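Local coordinates for protein alpha-galacturonidase (Bacillus subtilis, PDB 3FEF) that hydrolyses alpha-1,4-linked galacturonate oligomers, probably di-galacturonate in nature, as a manganese- and NAD-dependent family 4 glycoside hydrolase, at residues 16-19 and 20-23; 41-44 and 45-49. All coordinates share one frame; numbering follows the deposited sequence. Where two conformers were deposited one is given.

Interaction 1. Residues 16-19 and 20-23; sequences QGWA and RSLM
R20 runs alongside Q16, one turn back in the chain, and presents one face of its guanidinium to the Q16 side chain: Q16 CG lies over that face, 4.0 Å from R20 NH2. Both side chains place CG anti to the carbonyl carbon (chi1 -76° for Q16, -69° for R20), but Q16 then runs on extended while R20 bends at chi2, which brings the two alongside each other, pointing the same way. The bend also leaves the polar end of R20 with partners beyond this turn: NE bonds to N49 and NH2 to T309, and these two bonds should limit the rotation of the guanidinium.

The backbone beneath is the first turn of helix 18-28, with G17 as N-cap. S21 N reaches G17 O at 3.2 Å in an almost straight bond, and L22 N reaches W18 O at 2.9 Å. In the Rossmann-type NAD domain the glycine-rich loop after strand 6-11 leads into this turn, within the range assigned to NAD(+) by similarity; S15 OG accepts from both G17 N and A19 N.

M23, a selenomethionine, runs extended past A19, CG set beside its own backbone N (chi1 -69°): its CG stands 3.1 Å from A19 O, and its CE packs on A19 CB at 3.9 Å. The W18 indole leaves the helix on another side, its CE3 4.4 Å from S21 OG, which approaches the ring obliquely. That indole stacks with Y145 and meets the ring of H170, the probable proton donor; the W18 side chain comes within about 6 Å of the bound magnesium ion.

Interaction 2. Residues 41-44 and 45-49; sequences LDFE and AAQKN
The F43 ring meets the amide of Q47 one turn further along helix 43-53, the two side chains crossing obliquely with their planes 69° apart. Q47 NE2 lies at the ring edge, in its plane, 3.8 Å from F43 CE1, whereas Q47 CD approaches the same carbon obliquely at 3.7 Å. Q47 was modelled in two conformers, so this edge contact belongs to one of them and is doubtful as a lasting feature. No atom of 45-49 is stacked on either face of the ring. F43 holds CG anti to the backbone N and Q47 does likewise, which carries both groups out along the same flank of the helix.

The other flat group is the D42 carboxylate at the N-cap. A45 N donates to D42 OD1 over 3.2 Å and comes from above the carboxylate plane, 66° out of it. D42 OD2 is turned to A45 CB at 3.8 Å. The same A45 N has a second, weak bond to D42 O. Without the carboxylate, as with an alanine here, A45 N is likely to keep only this weak backbone bond among the contacts described, and the helix start to lose its acidic cap.

On the next flank E44 and K48 lie side by side, both extended and pointing the same way, and E44 OE2 forms a long salt bridge of 3.5 Å with K48 NZ. The stronger partner of K48 NZ is E310 of helix 295-314, to which the E44 bridge is an addition.

Helix 43-53 joins strands 34-39 and 61-66 as a beta-alpha-beta crossover. A46 and F43 rest on A65 of strand 61-66, K48 packs on T309 and I313 of helix 295-314, and N49 packs on A19 and M23 of helix 18-28.

Both interactions are first turns of helices that connect strands of the same parallel Rossmann sheet, the first after strand 6-11 and the second after strand 34-39. Interaction 1 is partly buried, its centre about 14 Å from that of the chain; interaction 2 is a surface contact, its centre at about 23 Å. Their chemistry follows: a glycine N-cap and apolar A19-M23 packing, with W18 close to the metal site, against an aspartate cap and a charged pair away from it. They meet directly, R20 NE lying 2.7 Å from N49 OD1 in a probable hydrogen bond and M23 CE packing 3.5 Å from N49 CG. Helix 295-314 touches both, through Q16 and R20 and through K48.

Interaction 1. Residues 16-19 and 20-23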
ATOM      1  N   GLN A  16      28.525 -22.026  23.416  1.00 44.15           N
ATOM      2  CA  GLN A  16      28.310 -22.793  24.622  1.00 42.21           C
ATOM      3  C   GLN A  16      26.896 -22.559  25.143  1.00 42.57           C
ATOM      4  O   GLN A  16      26.580 -22.935  26.273  1.00 42.36           O
ATOM      5  CB  GLN A  16      29.379 -22.445  25.670  1.00 43.40           C
ATOM      6  CG  GLN A  16      30.742 -23.094  25.370  1.00 43.45           C
ATOM      7  CD  GLN A  16      31.873 -22.605  26.269  1.00 44.13           C
ATOM      8  OE1 GLN A  16      32.559 -23.404  26.902  1.00 42.95           O
ATOM      9  NE2 GLN A  16      32.078 -21.289  26.315  1.00 44.12           N
ATOM     10  N   GLY A  17      26.052 -21.939  24.310  1.00 41.52           N
ATOM     11  CA  GLY A  17      24.625 -21.717  24.631  1.00 36.67           C
ATOM     12  C   GLY A  17      23.708 -22.427  23.634  1.00 37.29           C
ATOM     13  O   GLY A  17      23.335 -23.596  23.823  1.00 33.22           O
ATOM     14  N   TRP A  18      23.362 -21.729  22.555  1.00 33.65           N
ATOM     15  CA  TRP A  18      22.550 -22.314  21.479  1.00 34.82           C
ATOM     16  C   TRP A  18      23.061 -23.633  20.891  1.00 34.26           C
ATOM     17  O   TRP A  18      22.273 -24.540  20.677  1.00 35.24           O
ATOM     18  CB  TRP A  18      22.304 -21.288  20.360  1.00 36.28           C
ATOM     19  CG  TRP A  18      21.506 -20.122  20.862  1.00 36.86           C
ATOM     20  CD1 TRP A  18      21.968 -18.868  21.152  1.00 35.70           C
ATOM     21  CD2 TRP A  18      20.113 -20.128  21.187  1.00 36.42           C
ATOM     22  NE1 TRP A  18      20.931 -18.085  21.615  1.00 37.63           N
ATOM     23  CE2 TRP A  18      19.786 -18.838  21.644  1.00 39.13           C
ATOM     24  CE3 TRP A  18      19.104 -21.092  21.103  1.00 39.36           C
ATOM     25  CZ2 TRP A  18      18.486 -18.491  22.026  1.00 41.99           C
ATOM     26  CZ3 TRP A  18      17.821 -20.753  21.487  1.00 41.13           C
ATOM     27  CH2 TRP A  18      17.521 -19.462  21.946  1.00 42.35           C
ATOM     28  N   ALA A  19      24.354 -23.745  20.598  1.00 34.41           N
ATOM     29  CA  ALA A  19      24.863 -25.010  20.027  1.00 37.69           C
ATOM     30  C   ALA A  19      24.577 -26.227  20.928  1.00 34.26           C
ATOM     31  O   ALA A  19      24.175 -27.279  20.447  1.00 34.38           O
ATOM     32  CB  ALA A  19      26.368 -24.915  19.697  1.00 37.91           C
ATOM     33  N   ARG A  20      24.782 -26.066  22.227  1.00 35.13           N
ATOM     34  CA  ARG A  20      24.537 -27.125  23.213  1.00 37.50           C
ATOM     35  C   ARG A  20      23.064 -27.519  23.259  1.00 38.20           C
ATOM     36  O   ARG A  20      22.715 -28.701  23.211  1.00 38.21           O
ATOM     37  CB  ARG A  20      24.960 -26.663  24.612  1.00 37.04           C
ATOM     38  CG  ARG A  20      26.441 -26.505  24.785  1.00 37.32           C
ATOM     39  CD  ARG A  20      27.157 -27.818  24.553  1.00 38.40           C
ATOM     40  NE  ARG A  20      28.567 -27.562  24.324  1.00 36.97           N
ATOM     41  CZ  ARG A  20      29.429 -27.294  25.295  1.00 38.28           C
ATOM     42  NH1 ARG A  20      29.008 -27.283  26.553  1.00 34.57           N
ATOM     43  NH2 ARG A  20      30.708 -27.040  25.007  1.00 36.65           N
ATOM     44  N   SER A  21      22.207 -26.517  23.352  1.00 36.92           N
ATOM     45  CA  SER A  21      20.773 -26.733  23.329  1.00 38.96           C
ATOM     46  C   SER A  21      20.339 -27.451  22.042  1.00 38.85           C
ATOM     47  O   SER A  21      19.555 -28.399  22.070  1.00 38.78           O
ATOM     48  CB  SER A  21      20.048 -25.402  23.497  1.00 40.07           C
ATOM     49  OG  SER A  21      19.063 -25.265  22.488  1.00 45.60           O
ATOM     50  N   LEU A  22      20.875 -27.020  20.909  1.00 37.23           N
ATOM     51  CA  LEU A  22      20.625 -27.731  19.667  1.00 37.17           C
ATOM     52  C   LEU A  22      21.072 -29.200  19.771  1.00 35.91           C
ATOM     53  O   LEU A  22      20.369 -30.108  19.337  1.00 35.66           O
ATOM     54  CB  LEU A  22      21.343 -27.037  18.508  1.00 37.27           C
ATOM     55  CG  LEU A  22      21.495 -27.872  17.240  1.00 40.66           C
ATOM     56  CD1 LEU A  22      20.171 -27.949  16.487  1.00 41.54           C
ATOM     57  CD2 LEU A  22      22.626 -27.335  16.347  1.00 41.20           C
HETATM   58  N   MSE A  23      22.246 -29.436  20.339  1.00 35.16           N
HETATM   59  CA  MSE A  23      22.760 -30.805  20.443  1.00 37.03           C
HETATM   60  C   MSE A  23      21.852 -31.705  21.278  1.00 32.12           C
HETATM   61  O   MSE A  23      21.514 -32.817  20.869  1.00 31.74           O
HETATM   62  CB  MSE A  23      24.172 -30.804  21.021  1.00 39.82           C
HETATM   63  CG  MSE A  23      25.185 -30.211  20.081  1.00 45.74           C
HETATM   64 SE   MSE A  23      26.962 -30.040  20.886  1.00 53.22          SE
HETATM   65  CE  MSE A  23      27.591 -28.609  19.726  1.00 50.77           C
TER

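Interaction 2. Residues 41-44 and 45-49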
ATOM      1  N   LEU A  41      35.124 -18.760  14.287  1.00 40.80           N
ATOM      2  CA  LEU A  41      36.411 -18.076  14.198  1.00 41.27           C
ATOM      3  C   LEU A  41      37.383 -18.723  15.179  1.00 42.11           C
ATOM      4  O   LEU A  41      38.565 -18.880  14.884  1.00 42.32           O
ATOM      5  CB  LEU A  41      36.259 -16.587  14.511  1.00 43.11           C
ATOM      6  CG  LEU A  41      35.400 -15.781  13.529  1.00 44.73           C
ATOM      7  CD1 LEU A  41      35.263 -14.323  13.984  1.00 43.68           C
ATOM      8  CD2 LEU A  41      35.997 -15.864  12.111  1.00 45.14           C
ATOM      9  N   ASP A  42      36.871 -19.107  16.342  1.00 39.22           N
ATOM     10  CA  ASP A  42      37.675 -19.787  17.344  1.00 39.47           C
ATOM     11  C   ASP A  42      37.549 -21.306  17.178  1.00 37.03           C
ATOM     12  O   ASP A  42      36.633 -21.933  17.729  1.00 32.35           O
ATOM     13  CB  ASP A  42      37.216 -19.380  18.740  1.00 42.13           C
ATOM     14  CG  ASP A  42      37.906 -20.177  19.834  1.00 43.92           C
ATOM     15  OD1 ASP A  42      38.668 -21.110  19.506  1.00 47.74           O
ATOM     16  OD2 ASP A  42      37.684 -19.886  21.020  1.00 44.32           O
ATOM     17  N   PHE A  43      38.463 -21.888  16.407  1.00 34.69           N
ATOM     18  CA  PHE A  43      38.354 -23.292  16.029  1.00 35.36           C
ATOM     19  C   PHE A  43      38.456 -24.207  17.235  1.00 36.15           C
ATOM     20  O   PHE A  43      37.894 -25.305  17.246  1.00 34.88           O
ATOM     21  CB  PHE A  43      39.418 -23.667  15.001  1.00 36.89           C
ATOM     22  CG  PHE A  43      39.325 -25.090  14.535  1.00 37.42           C
ATOM     23  CD1 PHE A  43      39.945 -26.107  15.244  1.00 36.28           C
ATOM     24  CD2 PHE A  43      38.618 -25.413  13.386  1.00 37.42           C
ATOM     25  CE1 PHE A  43      39.866 -27.425  14.811  1.00 36.88           C
ATOM     26  CE2 PHE A  43      38.534 -26.729  12.953  1.00 37.42           C
ATOM     27  CZ  PHE A  43      39.156 -27.735  13.666  1.00 34.85           C
ATOM     28  N   GLU A  44      39.165 -23.746  18.255  1.00 35.17           N
ATOM     29  CA  GLU A  44      39.370 -24.550  19.445  1.00 37.99           C
ATOM     30  C   GLU A  44      38.037 -24.863  20.101  1.00 35.90           C
ATOM     31  O   GLU A  44      37.806 -25.977  20.553  1.00 32.58           O
ATOM     32  CB  GLU A  44      40.268 -23.816  20.438  1.00 39.45           C
ATOM     33  CG  GLU A  44      40.734 -24.680  21.578  1.00 43.66           C
ATOM     34  CD  GLU A  44      41.501 -23.894  22.628  1.00 47.60           C
ATOM     35  OE1 GLU A  44      41.743 -22.684  22.428  1.00 50.23           O
ATOM     36  OE2 GLU A  44      41.862 -24.491  23.661  1.00 50.78           O
ATOM     37  N   ALA A  45      37.158 -23.870  20.159  1.00 34.37           N
ATOM     38  CA  ALA A  45      35.844 -24.090  20.758  1.00 33.17           C
ATOM     39  C   ALA A  45      35.004 -25.014  19.873  1.00 32.04           C
ATOM     40  O   ALA A  45      34.302 -25.894  20.366  1.00 32.62           O
ATOM     41  CB  ALA A  45      35.130 -22.754  20.991  1.00 31.90           C
ATOM     42  N   ALA A  46      35.071 -24.825  18.561  1.00 28.04           N
ATOM     43  CA  ALA A  46      34.278 -25.659  17.672  1.00 29.14           C
ATOM     44  C   ALA A  46      34.731 -27.112  17.814  1.00 31.82           C
ATOM     45  O   ALA A  46      33.913 -28.026  17.828  1.00 30.24           O
ATOM     46  CB  ALA A  46      34.407 -25.183  16.225  1.00 27.22           C
ATOM     47  N   GLN A  47      36.041 -27.309  17.928  0.50 32.56           N
ATOM     48  CA  GLN A  47      36.617 -28.650  18.026  0.50 34.50           C
ATOM     49  C   GLN A  47      36.114 -29.363  19.278  0.50 33.58           C
ATOM     50  O   GLN A  47      35.812 -30.556  19.255  0.50 33.05           O
ATOM     51  CB  GLN A  47      38.152 -28.575  18.026  0.50 36.06           C
ATOM     52  CG  GLN A  47      38.855 -29.908  17.770  0.50 38.14           C
ATOM     53  CD  GLN A  47      40.367 -29.765  17.662  0.50 38.81           C
ATOM     54  OE1 GLN A  47      40.985 -28.996  18.398  0.50 39.26           O
ATOM     55  NE2 GLN A  47      40.967 -30.509  16.743  0.50 40.43           N
ATOM     56  N   LYS A  48      36.014 -28.618  20.367  1.00 33.47           N
ATOM     57  CA  LYS A  48      35.475 -29.149  21.608  1.00 36.47           C
ATOM     58  C   LYS A  48      33.984 -29.515  21.528  1.00 36.61           C
ATOM     59  O   LYS A  48      33.560 -30.539  22.066  1.00 36.97           O
ATOM     60  CB  LYS A  48      35.732 -28.165  22.743  1.00 37.07           C
ATOM     61  CG  LYS A  48      37.203 -28.099  23.133  1.00 38.92           C
ATOM     62  CD  LYS A  48      37.442 -27.010  24.148  1.00 41.88           C
ATOM     63  CE  LYS A  48      38.929 -26.850  24.416  1.00 43.24           C
ATOM     64  NZ  LYS A  48      39.163 -25.844  25.479  1.00 45.26           N
ATOM     65  N   ASN A  49      33.188 -28.680  20.874  1.00 32.75           N
ATOM     66  CA  ASN A  49      31.805 -29.044  20.604  1.00 32.39           C
ATOM     67  C   ASN A  49      31.715 -30.254  19.687  1.00 30.86           C
ATOM     68  O   ASN A  49      30.752 -31.021  19.735  1.00 30.29           O
ATOM     69  CB  ASN A  49      31.049 -27.870  19.989  1.00 31.79           C
ATOM     70  CG  ASN A  49      30.442 -26.972  21.034  1.00 33.00           C
ATOM     71  OD1 ASN A  49      30.221 -27.400  22.160  1.00 32.62           O
ATOM     72  ND2 ASN A  49      30.170 -25.718  20.672  1.00 30.89           N
TER